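Local coordinates for protein mosquitocidal toxin (Bacillus sphaericus, PDB 2CB4) that probably acts as an ADP-ribosyltransferase toxin against mosquitoes, the present chain being its catalytic domain, at residues 23-29 with 183-188; 77-83 with 150-156; 189-195 with 207-213. The protein carries 1 engineered substitution. All blocks are in the same frame, centred on the assembly; numbering follows the deposited sequence.

Interaction 1. Residues 23-29 with 183-188; sequences WIQAASL and FPGGIR
A loop can be held at a strand end by its own carbonyls, met by one arginine, and by one turn carbonyl. Segment 183-188 ends strand 180-184 in a type II turn, Phe183 to Gly186, with Pro184 and Gly185 at its corners. Trp23 (chi1 p) brings CZ3 to 4.0 Å from Pro184 CG, while its NE1 bonds Ser36. Ile24, its CG2 3.9 Å from Pro184 CB, begins a type I turn to Ala27. Gln25 O accepts from Arg188 NH1 at 3.0 Å, the arginine being m, t, m over chi1 to chi3 with NE salt-bridged to Glu190. Ala26 O takes Arg188 N at 2.9 Å, and Ala26 CB meets Phe183 CD1 at 4.1 Å. Ala27 O receives Arg188 NH1 at 2.8 Å; Ala27 CA lies 4.6 Å from Gly185 CA, so a Gly185 side chain would clash with Ala27 CB. Ser28 N (2.7 Å) and Leu29 N (3.0 Å) share Gly185 O. This is a Pro-Gly type II turn ending a sheet strand under an N-terminal loop.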
loop_
_atom_site.group_PDB
_atom_site.type_symbol
_atom_site.label_atom_id
_atom_site.label_comp_id
_atom_site.label_asym_id
_atom_site.label_seq_id
_atom_site.Cartn_x
_atom_site.Cartn_y
_atom_site.Cartn_z
ATOM N N TRP A 23 17.431 33.057 21.938
ATOM C CA TRP A 23 18.271 31.864 21.868
ATOM C C TRP A 23 17.896 30.877 20.751
ATOM O O TRP A 23 18.772 30.152 20.226
ATOM C CB TRP A 23 18.366 31.172 23.235
ATOM C CG TRP A 23 17.053 30.605 23.736
ATOM C CD1 TRP A 23 15.912 31.293 23.982
ATOM C CD2 TRP A 23 16.773 29.226 24.062
ATOM N NE1 TRP A 23 14.924 30.432 24.413
ATOM C CE2 TRP A 23 15.432 29.164 24.478
ATOM C CE3 TRP A 23 17.529 28.042 24.029
ATOM C CZ2 TRP A 23 14.813 27.960 24.845
ATOM C CZ3 TRP A 23 16.922 26.849 24.424
ATOM C CH2 TRP A 23 15.580 26.824 24.833
ATOM N N ILE A 24 16.608 30.867 20.388
ATOM C CA ILE A 24 16.097 29.999 19.326
ATOM C C ILE A 24 15.535 30.782 18.123
ATOM O O ILE A 24 14.784 30.240 17.327
ATOM C CB ILE A 24 15.008 29.024 19.821
ATOM C CG1 ILE A 24 13.907 29.784 20.557
ATOM C CG2 ILE A 24 15.617 27.946 20.707
ATOM C CD1 ILE A 24 12.834 28.851 21.110
ATOM N N GLN A 25 15.907 32.046 17.986
ATOM C CA GLN A 25 15.392 32.839 16.872
ATOM C C GLN A 25 15.882 32.438 15.463
ATOM O O GLN A 25 15.269 32.827 14.460
ATOM C CB GLN A 25 15.641 34.339 17.113
ATOM C CG GLN A 25 14.422 35.034 17.670
ATOM C CD GLN A 25 14.676 36.474 18.067
ATOM O OE1 GLN A 25 15.539 37.154 17.507
ATOM N NE2 GLN A 25 13.908 36.958 19.041
ATOM N N ALA A 26 16.994 31.697 15.387
ATOM C CA ALA A 26 17.557 31.275 14.089
ATOM C C ALA A 26 16.850 30.010 13.589
ATOM O O ALA A 26 17.058 29.584 12.456
ATOM C CB ALA A 26 19.077 31.023 14.216
ATOM N N ALA A 27 16.019 29.424 14.446
ATOM C CA ALA A 27 15.327 28.178 14.158
ATOM C C ALA A 27 14.743 27.952 12.784
ATOM O O ALA A 27 13.973 28.775 12.241
ATOM C CB ALA A 27 14.296 27.832 15.232
ATOM N N SER A 28 15.076 26.778 12.278
ATOM C CA SER A 28 14.578 26.251 11.024
ATOM C C SER A 28 13.202 25.615 11.367
ATOM O O SER A 28 12.243 25.780 10.628
ATOM C CB SER A 28 15.528 25.172 10.507
ATOM O OG SER A 28 15.193 24.937 9.182
ATOM N N LEU A 29 13.115 24.917 12.513
ATOM C CA LEU A 29 11.844 24.343 13.004
ATOM C C LEU A 29 11.164 25.537 13.690
ATOM O O LEU A 29 11.269 25.715 14.900
ATOM C CB LEU A 29 12.129 23.239 14.043
ATOM C CG LEU A 29 13.018 22.071 13.579
ATOM C CD1 LEU A 29 13.052 20.948 14.626
ATOM C CD2 LEU A 29 12.516 21.552 12.219
ATOM N N PHE A 183 22.259 25.094 18.311
ATOM C CA PHE A 183 21.016 25.732 17.904
ATOM C C PHE A 183 19.849 24.784 17.919
ATOM O O PHE A 183 19.703 23.960 17.029
ATOM C CB PHE A 183 21.161 26.384 16.529
ATOM C CG PHE A 183 22.116 27.546 16.514
ATOM C CD1 PHE A 183 21.646 28.868 16.537
ATOM C CD2 PHE A 183 23.483 27.327 16.509
ATOM C CE1 PHE A 183 22.531 29.934 16.553
ATOM C CE2 PHE A 183 24.384 28.395 16.515
ATOM C CZ PHE A 183 23.910 29.704 16.552
ATOM N N PRO A 184 18.990 24.915 18.931
ATOM C CA PRO A 184 17.804 24.058 19.011
ATOM C C PRO A 184 16.893 24.515 17.867
ATOM O O PRO A 184 16.597 25.715 17.741
ATOM C CB PRO A 184 17.194 24.419 20.401
ATOM C CG PRO A 184 18.294 25.078 21.165
ATOM C CD PRO A 184 19.098 25.819 20.108
ATOM N N GLY A 185 16.502 23.583 16.999
ATOM C CA GLY A 185 15.656 23.919 15.855
ATOM C C GLY A 185 16.449 24.259 14.579
ATOM O O GLY A 185 15.860 24.512 13.528
ATOM N N GLY A 186 17.776 24.290 14.668
ATOM C CA GLY A 186 18.597 24.577 13.502
ATOM C C GLY A 186 18.767 26.058 13.180
ATOM O O GLY A 186 18.481 26.930 14.005
ATOM N N ILE A 187 19.246 26.314 11.964
ATOM C CA ILE A 187 19.567 27.637 11.464
ATOM C C ILE A 187 19.024 27.857 10.040
ATOM O O ILE A 187 19.326 27.094 9.132
ATOM C CB ILE A 187 21.119 27.748 11.414
ATOM C CG1 ILE A 187 21.721 27.332 12.764
ATOM C CG2 ILE A 187 21.600 29.129 10.925
ATOM C CD1 ILE A 187 23.218 27.056 12.729
ATOM N N ARG A 188 18.250 28.921 9.844
ATOM C CA ARG A 188 17.710 29.246 8.527
ATOM C C ARG A 188 18.818 29.743 7.585
ATOM O O ARG A 188 19.825 30.273 8.042
ATOM C CB ARG A 188 16.596 30.260 8.693
ATOM C CG ARG A 188 15.410 29.642 9.450
ATOM C CD ARG A 188 14.168 30.527 9.369
ATOM N NE ARG A 188 14.436 31.916 9.763
ATOM C CZ ARG A 188 14.398 32.374 11.014
ATOM N NH1 ARG A 188 14.134 31.554 12.013
ATOM N NH2 ARG A 188 14.640 33.651 11.272
#

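Interaction 2. Residues 77-83 with 150-156; sequences RLLRWDR and IIYRYEI
Two neighbouring antiparallel strands, 78-82 and 150-156, form this buried contact in the domain's main mixed sheet. Their axes approach to 4.5 Å and run at 157°. The register pairs Leu78 with Ile156, Arg80 with Tyr154 and Asp82 with Tyr152 as hydrogen-bonded pairs; Leu79-Glu155 and Trp81-Arg153 are the non-hydrogen-bonded pairs between them. Each hydrogen-bonded pair closes a ring of two bonds, for example Arg80 N to Tyr154 O at 2.9 Å and Tyr154 N to Arg80 O at 2.8 Å.

Alternation sorts the side chains. On one face Leu78 CB meets Ile156 CB at 4.1 Å, and extended Arg80 (chi1 t) bridges chiefly to Asp256 and also, through NH2, to Asp82 OD2 at 3.0 Å; Asp82 is paired with Arg84 as well. On the other, Arg153 lies across Trp81, its CG 3.6 Å from the centroid of the six-membered ring in a CH-pi contact. Arg77, all trans through chi3, directs NE to Glu155 OE2 at 2.8 Å in a salt bridge, and that oxygen also bridges to Arg193. Arg77 NH2 and Arg153 NH2, like charges 3.3 Å apart, are not bonded; a water accepts from both, weakly from Arg153.

Arg80, followed by Asp82, on a central strand is consistent with the conserved NAD-site arginine of the Arg-Ser-Glu class of ADP-ribosyltransferases. Strand 123-131 borders 78-82 on its other edge and strand 192-199 borders 150-156, so the pair is enclosed within the sheet, with Trp81 and Ile151 packed against Pro143 of strand 142-143.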
loop_
_atom_site.group_PDB
_atom_site.type_symbol
_atom_site.label_atom_id
_atom_site.label_comp_id
_atom_site.label_asym_id
_atom_site.label_seq_id
_atom_site.Cartn_x
_atom_site.Cartn_y
_atom_site.Cartn_z
ATOM N N ARG A 77 31.286 35.099 14.910
ATOM C CA ARG A 77 31.444 34.332 13.693
ATOM C C ARG A 77 31.489 32.833 14.011
ATOM O O ARG A 77 32.376 32.345 14.760
ATOM C CB ARG A 77 32.723 34.753 12.980
ATOM C CG ARG A 77 32.897 34.121 11.611
ATOM C CD ARG A 77 33.983 34.831 10.855
ATOM N NE ARG A 77 34.220 34.245 9.539
ATOM C CZ ARG A 77 35.235 33.441 9.246
ATOM N NH1 ARG A 77 36.128 33.126 10.176
ATOM N NH2 ARG A 77 35.370 32.961 8.014
ATOM N N LEU A 78 30.514 32.116 13.457
ATOM C CA LEU A 78 30.393 30.668 13.673
ATOM C C LEU A 78 30.695 29.893 12.384
ATOM O O LEU A 78 30.560 30.412 11.265
ATOM C CB LEU A 78 28.998 30.314 14.181
ATOM C CG LEU A 78 28.535 31.028 15.448
ATOM C CD1 LEU A 78 27.044 30.756 15.665
ATOM C CD2 LEU A 78 29.365 30.494 16.624
ATOM N N LEU A 79 31.118 28.653 12.561
ATOM C CA LEU A 79 31.462 27.788 11.443
ATOM C C LEU A 79 30.793 26.440 11.589
ATOM O O LEU A 79 30.576 25.947 12.692
ATOM C CB LEU A 79 32.990 27.560 11.395
ATOM C CG LEU A 79 33.920 28.778 11.353
ATOM C CD1 LEU A 79 35.357 28.269 11.491
ATOM C CD2 LEU A 79 33.725 29.558 10.036
ATOM N N ARG A 80 30.505 25.826 10.454
ATOM C CA ARG A 80 29.937 24.482 10.438
ATOM C C ARG A 80 30.499 23.681 9.272
ATOM O O ARG A 80 30.385 24.083 8.122
ATOM C CB ARG A 80 28.406 24.467 10.397
ATOM C CG ARG A 80 27.922 23.064 10.287
ATOM C CD ARG A 80 26.469 22.887 10.611
ATOM N NE ARG A 80 26.062 21.559 10.186
ATOM C CZ ARG A 80 25.848 20.519 10.984
ATOM N NH1 ARG A 80 25.944 20.627 12.300
ATOM N NH2 ARG A 80 25.505 19.364 10.449
ATOM N N TRP A 81 31.109 22.548 9.592
ATOM C CA TRP A 81 31.664 21.630 8.604
ATOM C C TRP A 81 30.511 20.735 8.191
ATOM O O TRP A 81 29.845 20.141 9.041
ATOM C CB TRP A 81 32.739 20.760 9.254
ATOM C CG TRP A 81 33.973 21.553 9.586
ATOM C CD1 TRP A 81 34.336 22.071 10.827
ATOM C CD2 TRP A 81 35.040 21.885 8.687
ATOM N NE1 TRP A 81 35.535 22.729 10.724
ATOM C CE2 TRP A 81 35.995 22.645 9.430
ATOM C CE3 TRP A 81 35.259 21.676 7.315
ATOM C CZ2 TRP A 81 37.172 23.146 8.848
ATOM C CZ3 TRP A 81 36.446 22.164 6.745
ATOM C CH2 TRP A 81 37.390 22.876 7.517
ATOM N N ASP A 82 30.279 20.624 6.885
ATOM C CA ASP A 82 29.171 19.805 6.395
ATOM C C ASP A 82 29.514 19.242 5.018
ATOM O O ASP A 82 30.149 19.930 4.195
ATOM C CB ASP A 82 27.859 20.646 6.331
ATOM C CG ASP A 82 26.600 19.806 6.548
ATOM O OD1 ASP A 82 26.323 18.931 5.706
ATOM O OD2 ASP A 82 25.866 20.008 7.547
ATOM N N ARG A 83 29.090 18.006 4.768
ATOM C CA ARG A 83 29.343 17.364 3.468
ATOM C C ARG A 83 28.299 17.785 2.417
ATOM O O ARG A 83 28.526 17.580 1.243
ATOM C CB ARG A 83 29.402 15.818 3.588
ATOM C CG ARG A 83 30.522 15.256 4.523
ATOM C CD ARG A 83 31.809 15.024 3.768
ATOM N NE ARG A 83 32.986 14.766 4.608
ATOM C CZ ARG A 83 34.220 14.681 4.115
ATOM N NH1 ARG A 83 34.399 14.772 2.823
ATOM N NH2 ARG A 83 35.265 14.512 4.884
ATOM N N ILE A 150 35.276 15.775 -0.647
ATOM C CA ILE A 150 34.651 17.089 -0.656
ATOM C C ILE A 150 33.921 17.430 0.642
ATOM O O ILE A 150 33.012 16.717 1.075
ATOM C CB ILE A 150 33.602 17.168 -1.808
ATOM C CG1 ILE A 150 34.261 16.762 -3.133
ATOM C CG2 ILE A 150 32.952 18.573 -1.879
ATOM C CD1 ILE A 150 33.282 16.647 -4.302
ATOM N N ILE A 151 34.311 18.552 1.239
ATOM C CA ILE A 151 33.680 19.013 2.462
ATOM C C ILE A 151 33.530 20.533 2.378
ATOM O O ILE A 151 34.308 21.231 1.693
ATOM C CB ILE A 151 34.456 18.544 3.738
ATOM C CG1 ILE A 151 33.580 18.728 4.989
ATOM C CG2 ILE A 151 35.812 19.264 3.864
ATOM C CD1 ILE A 151 34.091 18.025 6.202
ATOM N N TYR A 152 32.511 21.041 3.055
ATOM C CA TYR A 152 32.232 22.478 3.076
ATOM C C TYR A 152 32.392 23.032 4.493
ATOM O O TYR A 152 32.083 22.365 5.474
ATOM C CB TYR A 152 30.786 22.726 2.594
ATOM C CG TYR A 152 30.567 22.285 1.153
ATOM C CD1 TYR A 152 30.766 23.183 0.088
ATOM C CD2 TYR A 152 30.233 20.952 0.846
ATOM C CE1 TYR A 152 30.628 22.773 -1.220
ATOM C CE2 TYR A 152 30.109 20.531 -0.484
ATOM C CZ TYR A 152 30.309 21.450 -1.507
ATOM O OH TYR A 152 30.158 21.081 -2.837
ATOM N N ARG A 153 32.868 24.269 4.587
ATOM C CA ARG A 153 32.979 24.952 5.866
ATOM C C ARG A 153 32.103 26.195 5.736
ATOM O O ARG A 153 32.486 27.174 5.102
ATOM C CB ARG A 153 34.426 25.355 6.164
ATOM C CG ARG A 153 34.662 25.669 7.679
ATOM C CD ARG A 153 36.039 26.304 7.831
ATOM N NE ARG A 153 35.928 27.711 7.554
ATOM C CZ ARG A 153 36.778 28.628 7.969
ATOM N NH1 ARG A 153 37.841 28.280 8.664
ATOM N NH2 ARG A 153 36.555 29.894 7.673
ATOM N N TYR A 154 30.906 26.123 6.298
ATOM C CA TYR A 154 29.955 27.218 6.240
ATOM C C TYR A 154 30.231 28.258 7.309
ATOM O O TYR A 154 30.585 27.905 8.450
ATOM C CB TYR A 154 28.502 26.686 6.372
ATOM C CG TYR A 154 28.060 25.879 5.159
ATOM C CD1 TYR A 154 27.429 26.505 4.084
ATOM C CD2 TYR A 154 28.302 24.481 5.073
ATOM C CE1 TYR A 154 27.035 25.790 2.957
ATOM C CE2 TYR A 154 27.900 23.747 3.929
ATOM C CZ TYR A 154 27.280 24.428 2.886
ATOM O OH TYR A 154 26.901 23.767 1.773
ATOM N N GLU A 155 30.031 29.529 6.923
ATOM C CA GLU A 155 30.202 30.707 7.779
ATOM C C GLU A 155 28.820 31.232 8.152
ATOM O O GLU A 155 27.996 31.551 7.295
ATOM C CB GLU A 155 31.001 31.793 7.054
ATOM C CG GLU A 155 31.174 33.076 7.852
ATOM C CD GLU A 155 31.655 34.211 6.982
ATOM O OE1 GLU A 155 31.131 34.379 5.857
ATOM O OE2 GLU A 155 32.605 34.904 7.388
ATOM N N ILE A 156 28.580 31.307 9.451
ATOM C CA ILE A 156 27.281 31.700 9.985
ATOM C C ILE A 156 27.335 32.882 10.983
ATOM O O ILE A 156 28.280 33.004 11.777
ATOM C CB ILE A 156 26.710 30.444 10.754
ATOM C CG1 ILE A 156 26.615 29.236 9.806
ATOM C CG2 ILE A 156 25.393 30.749 11.484
ATOM C CD1 ILE A 156 26.793 27.909 10.474
HETATM O O HOH W 1 38.027 32.026 6.811
HETATM O O HOH W 2 30.574 16.020 0.063
#

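Interaction 3. Residues 189-195 with 207-213; sequences PEFIRST and WINPNFI
The aliphatic part of Arg193 covers one face of the Phe212 ring, CB standing 3.7 Å from the ring centroid and 11° off its normal, a CH-pi contact; the t rotamer at chi1 carries the chain across, and Arg193 CD is 3.6 Å from Phe212 CE2. The Arg193 backbone departs from extended geometry (phi/psi -80/-40). This overlap sits at the open end of the beta hairpin of strands 192-199 and 202-208.

Thr195 and Trp207 make a hydrogen-bonded antiparallel pair, with Thr195 N to Trp207 O and Trp207 N to Thr195 O both 2.9 Å; Ser194 and Ile208 follow as a non-hydrogen-bonded pair, CA atoms 4.4 Å apart. Asn209 N then donates to Arg193 O at 2.9 Å. Beyond it the second strand gives way to a type I turn, Asn209 to Phe212, and Asn209 OD1 accepts from Asn211 N at 3.2 Å, an Asx turn. The same amide group reaches across: ND2 donates to Ile192 O at 2.8 Å. Residues 189-191 form a 3-10 segment, and Glu190 O takes Ile213 N at 2.7 Å, while Phe191 CE1 touches Ile213 CG1 at 4.3 Å.

Where strand pairing stops, the Asn209 side chain, together with two backbone bonds, carries the hydrogen bonding past the last bridge, and the methylenes of Arg193 pack on Phe212 while its guanidinium reaches Glu155, in a salt bridge, and Thr217: polar and apolar functions are shared within one side chain.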
loop_
_atom_site.group_PDB
_atom_site.type_symbol
_atom_site.label_atom_id
_atom_site.label_comp_id
_atom_site.label_asym_id
_atom_site.label_seq_id
_atom_site.Cartn_x
_atom_site.Cartn_y
_atom_site.Cartn_z
ATOM N N PRO A 189 18.644 29.566 6.269
ATOM C CA PRO A 189 19.702 29.941 5.311
ATOM C C PRO A 189 20.124 31.402 5.273
ATOM O O PRO A 189 21.253 31.730 4.857
ATOM C CB PRO A 189 19.126 29.481 3.953
ATOM C CG PRO A 189 17.645 29.407 4.160
ATOM C CD PRO A 189 17.453 28.998 5.583
ATOM N N GLU A 190 19.231 32.301 5.666
ATOM C CA GLU A 190 19.572 33.738 5.645
ATOM C C GLU A 190 20.663 34.118 6.660
ATOM O O GLU A 190 21.204 35.202 6.608
ATOM C CB GLU A 190 18.320 34.631 5.755
ATOM C CG GLU A 190 17.561 34.532 7.088
ATOM C CD GLU A 190 16.448 33.527 7.063
ATOM O OE1 GLU A 190 16.505 32.598 6.229
ATOM O OE2 GLU A 190 15.518 33.659 7.899
ATOM N N PHE A 191 21.004 33.197 7.554
ATOM C CA PHE A 191 22.064 33.401 8.553
ATOM C C PHE A 191 23.404 32.773 8.125
ATOM O O PHE A 191 24.378 32.782 8.889
ATOM C CB PHE A 191 21.613 32.820 9.892
ATOM C CG PHE A 191 20.362 33.471 10.407
ATOM C CD1 PHE A 191 20.315 34.875 10.545
ATOM C CD2 PHE A 191 19.221 32.727 10.678
ATOM C CE1 PHE A 191 19.149 35.502 10.974
ATOM C CE2 PHE A 191 18.060 33.352 11.098
ATOM C CZ PHE A 191 18.015 34.754 11.230
ATOM N N ILE A 192 23.435 32.215 6.915
ATOM C CA ILE A 192 24.629 31.568 6.377
ATOM C C ILE A 192 25.162 32.479 5.299
ATOM O O ILE A 192 24.534 32.677 4.253
ATOM C CB ILE A 192 24.330 30.124 5.852
ATOM C CG1 ILE A 192 23.396 29.386 6.835
ATOM C CG2 ILE A 192 25.630 29.359 5.616
ATOM C CD1 ILE A 192 22.968 27.985 6.378
ATOM N N ARG A 193 26.301 33.093 5.594
ATOM C CA ARG A 193 26.878 34.062 4.689
ATOM C C ARG A 193 27.652 33.513 3.508
ATOM O O ARG A 193 27.605 34.057 2.411
ATOM C CB ARG A 193 27.769 35.064 5.459
ATOM C CG ARG A 193 28.234 36.207 4.515
ATOM C CD ARG A 193 28.726 37.406 5.269
ATOM N NE ARG A 193 30.057 37.164 5.797
ATOM C CZ ARG A 193 30.763 38.046 6.489
ATOM N NH1 ARG A 193 30.269 39.239 6.724
ATOM N NH2 ARG A 193 31.969 37.733 6.942
ATOM N N SER A 194 28.424 32.464 3.748
ATOM C CA SER A 194 29.240 31.910 2.688
ATOM C C SER A 194 29.682 30.509 3.053
ATOM O O SER A 194 29.386 30.000 4.132
ATOM C CB SER A 194 30.499 32.799 2.531
ATOM O OG SER A 194 31.337 32.747 3.704
ATOM N N THR A 195 30.448 29.906 2.165
ATOM C CA THR A 195 31.030 28.605 2.453
ATOM C C THR A 195 32.277 28.395 1.609
ATOM O O THR A 195 32.390 28.925 0.507
ATOM C CB THR A 195 30.026 27.408 2.307
ATOM O OG1 THR A 195 30.594 26.247 2.935
ATOM C CG2 THR A 195 29.735 27.083 0.839
ATOM N N TRP A 207 31.847 30.303 -1.999
ATOM C CA TRP A 207 30.458 30.573 -2.332
ATOM C C TRP A 207 29.919 31.663 -1.421
ATOM O O TRP A 207 30.084 31.596 -0.203
ATOM C CB TRP A 207 29.613 29.327 -2.068
ATOM C CG TRP A 207 29.876 28.201 -3.018
ATOM C CD1 TRP A 207 30.770 27.147 -2.856
ATOM C CD2 TRP A 207 29.199 27.969 -4.250
ATOM N NE1 TRP A 207 30.700 26.313 -3.943
ATOM C CE2 TRP A 207 29.750 26.792 -4.815
ATOM C CE3 TRP A 207 28.207 28.670 -4.961
ATOM C CZ2 TRP A 207 29.320 26.289 -6.048
ATOM C CZ3 TRP A 207 27.791 28.165 -6.187
ATOM C CH2 TRP A 207 28.335 26.965 -6.709
ATOM N N ILE A 208 29.250 32.644 -2.024
ATOM C CA ILE A 208 28.628 33.734 -1.294
ATOM C C ILE A 208 27.115 33.539 -1.375
ATOM O O ILE A 208 26.593 33.258 -2.445
ATOM C CB ILE A 208 28.962 35.102 -1.924
ATOM C CG1 ILE A 208 30.488 35.270 -2.114
ATOM C CG2 ILE A 208 28.394 36.229 -1.081
ATOM C CD1 ILE A 208 31.232 35.254 -0.841
ATOM N N ASN A 209 26.422 33.675 -0.245
ATOM C CA ASN A 209 24.957 33.564 -0.206
ATOM C C ASN A 209 24.434 35.010 -0.345
ATOM O O ASN A 209 24.513 35.781 0.599
ATOM C CB ASN A 209 24.498 33.003 1.141
ATOM C CG ASN A 209 22.997 32.853 1.224
ATOM O OD1 ASN A 209 22.281 33.096 0.258
ATOM N ND2 ASN A 209 22.514 32.420 2.371
ATOM N N PRO A 210 23.925 35.381 -1.521
ATOM C CA PRO A 210 23.433 36.764 -1.737
ATOM C C PRO A 210 22.250 37.139 -0.831
ATOM O O PRO A 210 21.950 38.310 -0.657
ATOM C CB PRO A 210 22.968 36.753 -3.203
ATOM C CG PRO A 210 23.621 35.550 -3.811
ATOM C CD PRO A 210 23.693 34.532 -2.701
ATOM N N ASN A 211 21.560 36.127 -0.311
ATOM C CA ASN A 211 20.399 36.305 0.549
ATOM C C ASN A 211 20.741 36.368 2.030
ATOM O O ASN A 211 19.867 36.308 2.878
ATOM C CB ASN A 211 19.387 35.173 0.314
ATOM C CG ASN A 211 19.100 34.956 -1.156
ATOM O OD1 ASN A 211 18.928 35.899 -1.906
ATOM N ND2 ASN A 211 19.043 33.713 -1.562
ATOM N N PHE A 212 22.023 36.488 2.337
ATOM C CA PHE A 212 22.451 36.599 3.716
ATOM C C PHE A 212 21.740 37.860 4.315
ATOM O O PHE A 212 21.617 38.894 3.667
ATOM C CB PHE A 212 23.975 36.737 3.772
ATOM C CG PHE A 212 24.495 36.973 5.165
ATOM C CD1 PHE A 212 24.271 36.036 6.170
ATOM C CD2 PHE A 212 25.147 38.160 5.487
ATOM C CE1 PHE A 212 24.716 36.263 7.472
ATOM C CE2 PHE A 212 25.603 38.383 6.792
ATOM C CZ PHE A 212 25.368 37.441 7.782
ATOM N N ILE A 213 21.259 37.723 5.542
ATOM C CA ILE A 213 20.521 38.739 6.267
ATOM C C ILE A 213 21.103 40.176 6.203
ATOM O O ILE A 213 20.350 41.143 6.250
ATOM C CB ILE A 213 20.327 38.271 7.717
ATOM C CG1 ILE A 213 19.034 38.838 8.324
ATOM C CG2 ILE A 213 21.585 38.570 8.529
ATOM C CD1 ILE A 213 17.849 38.703 7.471
#

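All three contacts are largely buried and reach the same mixed sheet, but their chemistry follows their place in it. Interaction 2 is nearest the centre of the chain and uses regular strand pairing, its charged side chains paired partly across the strands and partly with residues beyond the sheet. Interaction 3 lies next to it, since strands 150-156 and 192-199 are neighbours: Glu155 OE2 bridges to Arg193 NH2 at 2.9 Å. Interaction 1 covers the end of strand 180-184 with an irregular loop, relying on loop carbonyls met by Arg188 and on the close fit at Gly185; it meets interaction 2 through Phe183 on Leu78 and interaction 3 through Ala26 on Phe191. Interactions 1 and 3 also approach a second subunit.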